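Local coordinates for protein tRNA(Phe) 7-((3-amino-3-carboxypropyl)-4-demethylwyosine(37)-N(4))-methyltransferase 1 (PDB 2IT3) that probably methylates the N-4 position of a wyosine precursor at position 37 of tRNA(Phe), using S-adenosyl-L-methionine as methyl donor, at residues 36-41 with 190-195; 56-61 with 176-181; 60-65 with 94-99. All coordinates share one frame; numbering follows the deposited sequence.

Interaction 1. Residues 36-41 with 190-195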
# COMPACT_ATOMS: atom_id res chain seq x y z
N ILE A 36 -2.46 21.81 5.73
CA ILE A 36 -1.52 22.84 6.14
C ILE A 36 -1.41 22.99 7.66
O ILE A 36 -0.32 23.03 8.21
CB ILE A 36 -1.86 24.21 5.49
CG1 ILE A 36 -1.62 24.12 3.98
CG2 ILE A 36 -0.99 25.31 6.07
CD1 ILE A 36 -1.87 25.42 3.21
N PRO A 37 -2.55 23.04 8.37
CA PRO A 37 -2.40 23.17 9.82
C PRO A 37 -1.62 21.98 10.38
O PRO A 37 -0.61 22.14 11.08
CB PRO A 37 -3.85 23.20 10.31
CG PRO A 37 -4.58 23.85 9.17
CD PRO A 37 -3.96 23.17 7.96
N LEU A 38 -2.10 20.78 10.05
CA LEU A 38 -1.48 19.54 10.50
C LEU A 38 0.03 19.54 10.30
O LEU A 38 0.78 19.19 11.21
CB LEU A 38 -2.12 18.34 9.78
CG LEU A 38 -1.61 16.93 10.11
CD1 LEU A 38 -1.50 16.75 11.60
CD2 LEU A 38 -2.58 15.90 9.51
N LEU A 39 0.47 19.94 9.11
CA LEU A 39 1.89 19.98 8.83
C LEU A 39 2.61 20.98 9.75
O LEU A 39 3.66 20.66 10.30
CB LEU A 39 2.12 20.34 7.35
CG LEU A 39 1.52 19.34 6.36
CD1 LEU A 39 1.53 19.92 4.96
CD2 LEU A 39 2.29 18.02 6.41
N LYS A 40 2.05 22.17 9.93
CA LYS A 40 2.67 23.17 10.79
C LYS A 40 2.76 22.71 12.24
O LYS A 40 3.74 22.99 12.93
CB LYS A 40 1.90 24.49 10.71
CG LYS A 40 2.22 25.33 9.48
CD LYS A 40 1.36 26.58 9.45
CE LYS A 40 1.57 27.39 8.19
NZ LYS A 40 0.58 28.51 8.13
N LYS A 41 1.73 22.02 12.72
CA LYS A 41 1.74 21.51 14.08
C LYS A 41 2.88 20.49 14.25
O LYS A 41 3.59 20.52 15.25
CB LYS A 41 0.42 20.84 14.42
CG LYS A 41 -0.76 21.79 14.56
CD LYS A 41 -2.03 21.01 14.90
CE LYS A 41 -3.24 21.92 15.11
NZ LYS A 41 -4.39 21.17 15.70
N ARG A 190 -8.76 13.04 13.58
CA ARG A 190 -8.35 12.38 14.81
C ARG A 190 -6.85 12.54 15.03
O ARG A 190 -6.40 12.89 16.12
CB ARG A 190 -8.71 10.89 14.76
CG ARG A 190 -10.19 10.60 14.99
CD ARG A 190 -10.62 9.28 14.36
NE ARG A 190 -9.85 8.13 14.84
CZ ARG A 190 -10.05 6.88 14.44
NH1 ARG A 190 -10.99 6.61 13.55
NH2 ARG A 190 -9.31 5.90 14.94
N LEU A 191 -6.07 12.31 13.97
CA LEU A 191 -4.61 12.43 14.05
C LEU A 191 -4.16 13.83 14.46
O LEU A 191 -3.22 13.98 15.25
CB LEU A 191 -3.97 12.10 12.70
CG LEU A 191 -2.47 12.39 12.58
CD1 LEU A 191 -1.68 11.46 13.49
CD2 LEU A 191 -2.02 12.19 11.14
N GLU A 192 -4.81 14.85 13.92
CA GLU A 192 -4.44 16.21 14.23
C GLU A 192 -4.74 16.59 15.68
O GLU A 192 -4.01 17.36 16.29
CB GLU A 192 -5.13 17.21 13.30
CG GLU A 192 -4.35 18.52 13.16
CD GLU A 192 -5.08 19.57 12.36
OE1 GLU A 192 -5.57 19.26 11.26
OE2 GLU A 192 -5.16 20.73 12.84
N SER A 193 -5.81 16.03 16.24
CA SER A 193 -6.17 16.33 17.61
C SER A 193 -5.25 15.64 18.61
O SER A 193 -5.01 16.16 19.70
CB SER A 193 -7.62 15.91 17.88
OG SER A 193 -7.76 14.51 17.80
N LYS A 194 -4.72 14.48 18.24
CA LYS A 194 -3.84 13.74 19.13
C LYS A 194 -2.37 14.07 18.94
O LYS A 194 -1.53 13.63 19.72
CB LYS A 194 -4.03 12.23 18.92
CG LYS A 194 -5.44 11.72 19.11
CD LYS A 194 -5.49 10.24 18.79
CE LYS A 194 -6.91 9.73 18.68
NZ LYS A 194 -6.93 8.30 18.24
N ILE A 195 -2.05 14.84 17.91
CA ILE A 195 -0.66 15.18 17.62
C ILE A 195 0.01 16.07 18.68
O ILE A 195 1.22 16.01 18.86
CB ILE A 195 -0.55 15.84 16.24
CG1 ILE A 195 0.87 15.67 15.70
CG2 ILE A 195 -0.90 17.31 16.32
CD1 ILE A 195 1.25 14.22 15.46
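E192 reaches out from helix 167-194 to the short helix 36-43, where it meets L38 along its aliphatic part, and P37 and K41 at OE2. Its CB lies 4.0 Å from CD1 of L38. The next atom, CG, has that same L38 CD1 at 3.7 Å, so the aliphatic half of the glutamate is laid against a leucine methyl; the leucine and the glutamate lie alongside, their tips pointing opposite ways. With CG anti to the backbone N (chi1 -155°) and the chain extended beyond it, the carboxylate is carried across to the first turn of the opposing helix. There OE1 approaches CB of L38 at 3.9 Å. OE2 is the charged end of the contact: it accepts a salt-bridge hydrogen bond of 3.0 Å from NZ of K41 through its anti lone pair, and CB of P37 lies 3.8 Å from the same oxygen. The extended lysine crosses the glutamate at about a right angle, and its CD also touches CG2 of I195 at 4.1 Å, one turn further on.

Behind the salt bridge the contact is apolar. CD2 of L38 meets CD2 of L191 at 4.1 Å, the two leucines crossing almost perpendicularly, and both also touch L108 of strand 98-112. The salt bridge thus lies at the exposed margin while the leucines face the buried sheet. The helix segments run in roughly the same direction, 31° apart: an obliquely packed helix pair, leucine-filled on the side of the antiparallel sheet and bridged by a lysine-glutamate pair at its outer edge.

Interaction 2. Residues 56-61 with 176-181; sequences GRISVM and IANDQM
I58 on strand 48-63 and M181 on helix 167-194, the latter a selenomethionine, form the centre of a helix-on-sheet packing in which the long C-terminal helix lies over the antiparallel sheet. The strand and helix segments run nearly antiparallel, at 152°, with their axes 9.4 Å apart. I58 directs its side chain at the helix and M181 directs its own at the strand, and the two meet at a slant rather than end on. The isoleucine has CG1 anti to its carbonyl carbon (chi1 -62°) and CD1 extended beyond it, which sends the methyl straight into the helix surface. There CD1 presses on CG of M181 at 3.5 Å, a tight pair, and on CB of A177 at 4.0 Å, one turn back. N178 crosses the isoleucine at about a right angle, bringing OD1 to 3.7 Å from I58 CD1; that oxygen takes its hydrogen bond from the backbone N of V82.

Bends at chi2 and chi3 turn the rest of the M181 chain along the strand toward G56. The selenium lies 3.6 Å from the backbone N of R57 and also touches CG1 of I58. G56 has no side chain, and M181 comes in against its bare backbone. F101 of strand 98-112 touches both I58 and A177, continuing the apolar layer onto the neighbouring strand, and no hydrogen bond joins the two segments. At the far end of the M181 side chain, the terminal methyl CE packs against the peptide group of G56, 3.7 Å from its carbonyl C.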
# COMPACT_ATOMS: atom_id res chain seq x y z
N GLY A 56 -5.79 13.18 0.60
CA GLY A 56 -6.42 12.17 -0.22
C GLY A 56 -6.76 12.72 -1.60
O GLY A 56 -6.82 13.94 -1.79
N ARG A 57 -6.97 11.83 -2.56
CA ARG A 57 -7.31 12.28 -3.89
C ARG A 57 -7.93 11.17 -4.72
O ARG A 57 -7.62 9.99 -4.56
CB ARG A 57 -6.09 12.84 -4.62
CG ARG A 57 -5.10 11.80 -5.07
CD ARG A 57 -4.09 12.41 -6.03
NE ARG A 57 -3.63 11.43 -7.02
CZ ARG A 57 -2.91 10.35 -6.74
NH1 ARG A 57 -2.54 10.12 -5.48
NH2 ARG A 57 -2.57 9.51 -7.70
N ILE A 58 -8.84 11.59 -5.60
CA ILE A 58 -9.53 10.70 -6.51
C ILE A 58 -8.99 11.10 -7.87
O ILE A 58 -8.70 12.27 -8.11
CB ILE A 58 -11.05 10.94 -6.44
CG1 ILE A 58 -11.55 10.63 -5.02
CG2 ILE A 58 -11.77 10.11 -7.49
CD1 ILE A 58 -13.06 10.84 -4.81
N SER A 59 -8.82 10.13 -8.76
CA SER A 59 -8.30 10.43 -10.09
C SER A 59 -8.77 9.44 -11.13
O SER A 59 -9.26 8.36 -10.80
CB SER A 59 -6.77 10.39 -10.09
OG SER A 59 -6.23 11.38 -9.23
N VAL A 60 -8.58 9.83 -12.38
CA VAL A 60 -8.93 9.04 -13.55
C VAL A 60 -7.69 9.15 -14.43
O VAL A 60 -7.28 10.27 -14.77
CB VAL A 60 -10.14 9.65 -14.29
CG1 VAL A 60 -10.40 8.88 -15.59
CG2 VAL A 60 -11.37 9.63 -13.39
N MSE A 61 -7.07 8.03 -14.77
CA MSE A 61 -5.87 8.06 -15.60
C MSE A 61 -5.74 6.83 -16.51
O MSE A 61 -6.26 5.76 -16.19
CB MSE A 61 -4.63 8.16 -14.71
CG MSE A 61 -4.48 7.02 -13.70
SE MSE A 61 -3.51 5.46 -14.35
CE MSE A 61 -1.72 6.00 -13.87
N ILE A 176 -18.80 5.04 -3.62
CA ILE A 176 -17.84 4.28 -2.84
C ILE A 176 -16.54 5.05 -2.63
O ILE A 176 -15.98 5.01 -1.54
CB ILE A 176 -17.50 2.95 -3.53
CG1 ILE A 176 -18.77 2.14 -3.71
CG2 ILE A 176 -16.46 2.18 -2.71
CD1 ILE A 176 -18.59 0.90 -4.56
N ALA A 177 -16.07 5.73 -3.67
CA ALA A 177 -14.84 6.51 -3.56
C ALA A 177 -15.04 7.67 -2.57
O ALA A 177 -14.16 7.98 -1.78
CB ALA A 177 -14.42 7.05 -4.92
N ASN A 178 -16.21 8.31 -2.63
CA ASN A 178 -16.50 9.42 -1.72
C ASN A 178 -16.59 8.93 -0.29
O ASN A 178 -16.15 9.62 0.64
CB ASN A 178 -17.80 10.14 -2.12
CG ASN A 178 -17.63 10.96 -3.38
OD1 ASN A 178 -16.53 11.37 -3.72
ND2 ASN A 178 -18.73 11.22 -4.06
N ASP A 179 -17.14 7.73 -0.10
CA ASP A 179 -17.22 7.16 1.23
C ASP A 179 -15.81 7.04 1.79
O ASP A 179 -15.58 7.32 2.97
CB ASP A 179 -17.86 5.76 1.19
CG ASP A 179 -19.36 5.81 1.06
OD1 ASP A 179 -19.99 6.63 1.76
OD2 ASP A 179 -19.92 5.02 0.27
N GLN A 180 -14.87 6.64 0.94
CA GLN A 180 -13.48 6.47 1.36
C GLN A 180 -12.84 7.82 1.67
O GLN A 180 -12.12 7.95 2.65
CB GLN A 180 -12.67 5.76 0.26
CG GLN A 180 -13.35 4.55 -0.37
CD GLN A 180 -13.87 3.55 0.66
OE1 GLN A 180 -13.12 3.08 1.52
NE2 GLN A 180 -15.16 3.23 0.57
N MSE A 181 -13.11 8.81 0.82
CA MSE A 181 -12.55 10.14 1.03
C MSE A 181 -13.01 10.70 2.38
O MSE A 181 -12.20 11.19 3.17
CB MSE A 181 -12.96 11.08 -0.10
CG MSE A 181 -12.28 10.80 -1.43
SE MSE A 181 -10.37 11.20 -1.47
CE MSE A 181 -10.44 13.08 -1.90

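Interaction 3. Residues 60-65 with 94-99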
# COMPACT_ATOMS: atom_id res chain seq x y z
N VAL A 60 -8.58 9.83 -12.38
CA VAL A 60 -8.93 9.04 -13.55
C VAL A 60 -7.69 9.15 -14.43
O VAL A 60 -7.28 10.27 -14.77
CB VAL A 60 -10.14 9.65 -14.29
CG1 VAL A 60 -10.40 8.88 -15.59
CG2 VAL A 60 -11.37 9.63 -13.39
N MSE A 61 -7.07 8.03 -14.77
CA MSE A 61 -5.87 8.06 -15.60
C MSE A 61 -5.74 6.83 -16.51
O MSE A 61 -6.26 5.76 -16.19
CB MSE A 61 -4.63 8.16 -14.71
CG MSE A 61 -4.48 7.02 -13.70
SE MSE A 61 -3.51 5.46 -14.35
CE MSE A 61 -1.72 6.00 -13.87
N GLU A 62 -5.07 7.00 -17.64
CA GLU A 62 -4.86 5.90 -18.58
C GLU A 62 -3.40 5.50 -18.61
O GLU A 62 -2.51 6.36 -18.53
CB GLU A 62 -5.33 6.28 -19.98
CG GLU A 62 -4.86 7.63 -20.47
CD GLU A 62 -5.32 7.92 -21.88
OE1 GLU A 62 -6.46 7.54 -22.23
OE2 GLU A 62 -4.54 8.54 -22.64
N MSE A 63 -3.15 4.20 -18.74
CA MSE A 63 -1.80 3.66 -18.76
C MSE A 63 -1.79 2.24 -19.34
O MSE A 63 -2.65 1.42 -19.00
CB MSE A 63 -1.26 3.62 -17.33
CG MSE A 63 -0.05 2.74 -17.13
SE MSE A 63 0.50 2.79 -15.28
CE MSE A 63 1.78 4.22 -15.42
N PRO A 64 -0.82 1.93 -20.21
CA PRO A 64 0.25 2.82 -20.68
C PRO A 64 -0.21 3.75 -21.79
O PRO A 64 -0.50 3.31 -22.90
CB PRO A 64 1.31 1.84 -21.15
CG PRO A 64 0.48 0.76 -21.76
CD PRO A 64 -0.61 0.57 -20.72
N HIS A 65 -0.27 5.05 -21.49
CA HIS A 65 -0.69 6.04 -22.47
C HIS A 65 0.12 5.89 -23.75
O HIS A 65 1.21 5.32 -23.74
CB HIS A 65 -0.49 7.45 -21.90
CG HIS A 65 -0.85 8.55 -22.86
ND1 HIS A 65 -2.07 8.62 -23.48
CD2 HIS A 65 -0.14 9.62 -23.29
CE1 HIS A 65 -2.11 9.69 -24.26
NE2 HIS A 65 -0.95 10.31 -24.16
N HIS A 94 -10.58 9.37 -22.51
CA HIS A 94 -9.77 8.17 -22.64
C HIS A 94 -9.52 7.80 -24.10
O HIS A 94 -10.44 7.83 -24.91
CB HIS A 94 -10.44 6.98 -21.95
CG HIS A 94 -9.72 5.69 -22.14
ND1 HIS A 94 -8.35 5.59 -22.09
CD2 HIS A 94 -10.18 4.44 -22.40
CE1 HIS A 94 -7.99 4.34 -22.32
NE2 HIS A 94 -9.08 3.62 -22.51
N ARG A 95 -8.28 7.43 -24.42
CA ARG A 95 -7.92 7.04 -25.78
C ARG A 95 -7.15 5.73 -25.88
O ARG A 95 -7.56 4.82 -26.59
CB ARG A 95 -7.11 8.16 -26.46
CG ARG A 95 -7.86 9.47 -26.59
CD ARG A 95 -9.15 9.31 -27.38
NE ARG A 95 -10.05 10.44 -27.18
CZ ARG A 95 -11.30 10.49 -27.61
NH1 ARG A 95 -11.82 9.46 -28.28
NH2 ARG A 95 -12.04 11.56 -27.36
N SER A 96 -6.04 5.62 -25.15
CA SER A 96 -5.23 4.41 -25.22
C SER A 96 -4.81 3.86 -23.87
O SER A 96 -4.89 4.54 -22.84
CB SER A 96 -3.97 4.66 -26.04
OG SER A 96 -3.12 5.59 -25.39
N GLY A 97 -4.35 2.61 -23.88
CA GLY A 97 -3.93 1.98 -22.65
C GLY A 97 -5.11 1.58 -21.77
O GLY A 97 -6.26 1.56 -22.21
N GLN A 98 -4.81 1.27 -20.53
CA GLN A 98 -5.83 0.87 -19.58
C GLN A 98 -6.36 2.10 -18.88
O GLN A 98 -5.61 3.01 -18.54
CB GLN A 98 -5.24 -0.09 -18.57
CG GLN A 98 -4.20 -1.02 -19.17
CD GLN A 98 -3.45 -1.78 -18.11
OE1 GLN A 98 -3.12 -1.24 -17.05
NE2 GLN A 98 -3.16 -3.05 -18.39
N LEU A 99 -7.67 2.13 -18.65
CA LEU A 99 -8.30 3.24 -17.97
C LEU A 99 -8.58 2.83 -16.54
O LEU A 99 -9.24 1.82 -16.30
CB LEU A 99 -9.61 3.61 -18.66
CG LEU A 99 -10.44 4.70 -17.98
CD1 LEU A 99 -9.64 6.00 -17.89
CD2 LEU A 99 -11.73 4.89 -18.76
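The end of strand 48-63 and the start of strand 98-112 pair antiparallel, M63 with Q98 as a hydrogen-bonded pair and E62 with L99 as a non-hydrogen-bonded one. M63 N donates to Q98 O at 2.7 Å, and the same oxygen receives a CA-H...O contact from E62. Before the strand begins, residues 94-97 curl back beside E62, and H94 and R95 bind its carboxylate. E62 CG sits between the backbone N and the carbonyl carbon (chi1 47°), and the extended chain beyond it delivers OE1 to two donors. ND1 of H94 binds OE1 at 2.7 Å from the anti side, somewhat out of the carboxylate plane; the oxygen lies at the edge of the imidazole, whose plane stands 81° from the carboxylate. R95 N binds OE1 on its syn lone pair at 2.8 Å, almost straight (171°). The other oxygen, OE2, takes a weak bond from ND1 of H65. A glutamine in place of E62 would probably lose the negative charge, and whichever way its amide turned, an NH2 would face either H94 ND1 and R95 N or H65 ND1.

CB of L99 covers one face of the H94 ring, 3.8 Å above its centre, and L99 CD1 meets V60 CG1 at 3.8 Å; both aliphatic residues also touch I91 of helix 84-92. G97, with positive phi, comes close to the backbone of M63 and P64. Overall this is an antiparallel strand pair at one end of the sheet, its preceding loop folded onto a buried glutamate through a His-carboxylate hydrogen bond.

Overall arrangement
Strand 48-63 carries interactions 2 and 3, which share V60 and M61 and have centres about 17 Å apart: one packs residues 56-58 against the C-terminal helix, the other pairs the strand's end with strand 98-112. Helix 167-194 in turn joins interaction 2 to interaction 1, whose centres are about 22 Å apart. Interactions 1 and 3 lie on opposite sides of the chain's centre, about 36 Å between centres; interactions 2 and 3 are both nested, along the chain, inside the loop that interaction 1 closes. Near interactions 2 and 3 the second subunit comes in: its W100 and F66 pack on I176 and Q180, and its I176 packs on Q98. No S-adenosyl-L-methionine site is defined by these three contacts.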